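Local atomic coordinates of AvtR (Acidianus filamentous virus 6, PDB entry 4HV0), a protein that acts as a transcriptional regulator of a hyperthermophilic archaeal lipothrixvirus, probably binding DNA through a ribbon-helix-helix domain. Residues 21-24 / 25-28. Sequence-based numbering, arbitrary orientation.
Sequences GTSV and PAVI
Ser23 is the N-cap of helix 24-36: its OG accepts a hydrogen bond from the backbone N-H of Ala26, OG to N 3.3 Å, with an N-H...O angle of 149°. With OG between the backbone N and the carbonyl carbon of Ser23 (chi1 61°), the hydroxyl lies beside the N-H of Ala26 at the open end of the first turn. The carbonyl O of Ser23 also receives two weak bonds, from Ala26 N and Val27 N, so both side chain and carbonyl engage amides of the first turn. The weak Val27 N to Ser23 O bond is the first of the i to i+4 series; the next, Ile28 N to Val24 O, is shorter at 3.1 Å and nearly straight (170°). Pro25, which has no N-H to donate, occupies the first turn, where none is needed for helical bonding; its CD lies 3.6 Å from Ser23 CB. Before the cap, Thr22 rests its CB against Ala26 CB at 3.8 Å, while its OG1 comes to 4.1 Å from Val27 CG2. The turn joins helices 7-19 and 24-36, the helix pair that follows strand 3-6 in the ribbon-helix-helix fold of the CopG family. Val24 CG1 approaches Ile28 CD1 only loosely, at 4.4 Å. Further out, Val24, Val27 and Ile28 all meet Leu13 of helix 7-19, and Ile65 of strand 60-65 touches Val24, Pro25 and Ile28. Glu51, from a loop, touches the Ser23 side chain and accepts a weak hydrogen bond from Val24 N through OE2.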
ATOM      1  N   GLY A  21      -3.514  14.969   6.421  1.00105.27           N
ATOM      2  CA  GLY A  21      -4.746  15.318   5.718  1.00104.09           C
ATOM      3  C   GLY A  21      -4.826  14.754   4.313  1.00 99.44           C
ATOM      4  O   GLY A  21      -4.875  15.514   3.358  1.00 97.02           O
ATOM      5  N   THR A  22      -4.877  13.429   4.177  1.00 93.87           N
ATOM      6  CA  THR A  22      -4.726  12.800   2.856  1.00 91.72           C
ATOM      7  C   THR A  22      -5.508  11.513   2.743  1.00 91.58           C
ATOM      8  O   THR A  22      -6.067  11.022   3.719  1.00 94.54           O
ATOM      9  CB  THR A  22      -3.252  12.439   2.582  1.00 88.40           C
ATOM     10  OG1 THR A  22      -2.667  11.962   3.806  1.00 91.15           O
ATOM     11  CG2 THR A  22      -2.473  13.649   2.025  1.00 84.41           C
ATOM     12  N   SER A  23      -5.510  10.952   1.544  1.00 87.95           N
ATOM     13  CA  SER A  23      -6.148   9.668   1.300  1.00 88.41           C
ATOM     14  C   SER A  23      -5.251   8.464   1.646  1.00 86.96           C
ATOM     15  O   SER A  23      -4.064   8.622   1.903  1.00 86.41           O
ATOM     16  CB  SER A  23      -6.554   9.609  -0.155  1.00 85.68           C
ATOM     17  OG  SER A  23      -5.404   9.722  -0.959  1.00 95.27           O
ATOM     18  N   VAL A  24      -5.841   7.266   1.651  1.00 78.72           N
ATOM     19  CA  VAL A  24      -5.104   6.024   1.856  1.00 71.07           C
ATOM     20  C   VAL A  24      -4.122   5.764   0.699  1.00 70.59           C
ATOM     21  O   VAL A  24      -2.985   5.348   0.945  1.00 71.42           O
ATOM     22  CB  VAL A  24      -6.072   4.843   2.108  1.00 68.19           C
ATOM     23  CG1 VAL A  24      -5.370   3.490   2.076  1.00 56.71           C
ATOM     24  CG2 VAL A  24      -6.709   5.014   3.480  1.00 67.81           C
ATOM     25  N   PRO A  25      -4.516   6.042  -0.553  1.00 64.42           N
ATOM     26  CA  PRO A  25      -3.520   5.933  -1.622  1.00 66.75           C
ATOM     27  C   PRO A  25      -2.337   6.908  -1.534  1.00 71.40           C
ATOM     28  O   PRO A  25      -1.246   6.589  -2.004  1.00 79.10           O
ATOM     29  CB  PRO A  25      -4.333   6.217  -2.884  1.00 66.65           C
ATOM     30  CG  PRO A  25      -5.700   5.775  -2.548  1.00 65.70           C
ATOM     31  CD  PRO A  25      -5.868   6.176  -1.107  1.00 69.09           C
ATOM     32  N   ALA A  26      -2.547   8.091  -0.979  1.00 69.78           N
ATOM     33  CA  ALA A  26      -1.441   9.033  -0.794  1.00 72.58           C
ATOM     34  C   ALA A  26      -0.427   8.450   0.183  1.00 63.64           C
ATOM     35  O   ALA A  26       0.789   8.558   0.003  1.00 72.39           O
ATOM     36  CB  ALA A  26      -1.954  10.395  -0.310  1.00 71.42           C
ATOM     37  N   VAL A  27      -0.928   7.819   1.222  1.00 56.69           N
ATOM     38  CA  VAL A  27      -0.072   7.206   2.231  1.00 60.44           C
ATOM     39  C   VAL A  27       0.743   6.033   1.583  1.00 65.13           C
ATOM     40  O   VAL A  27       1.968   5.968   1.721  1.00 69.05           O
ATOM     41  CB  VAL A  27      -0.962   6.793   3.440  1.00 56.71           C
ATOM     42  CG1 VAL A  27      -0.218   5.986   4.491  1.00 52.32           C
ATOM     43  CG2 VAL A  27      -1.574   8.025   4.071  1.00 55.75           C
ATOM     44  N   ILE A  28       0.077   5.151   0.837  1.00 60.52           N
ATOM     45  CA  ILE A  28       0.783   4.074   0.127  1.00 60.50           C
ATOM     46  C   ILE A  28       1.848   4.643  -0.800  1.00 63.91           C
ATOM     47  O   ILE A  28       2.990   4.194  -0.740  1.00 68.46           O
ATOM     48  CB  ILE A  28      -0.172   3.204  -0.697  1.00 56.83           C
ATOM     49  CG1 ILE A  28      -1.019   2.350   0.221  1.00 52.95           C
ATOM     50  CG2 ILE A  28       0.558   2.339  -1.708  1.00 56.00           C
ATOM     51  CD1 ILE A  28      -2.218   1.805  -0.531  1.00 58.37           C
TER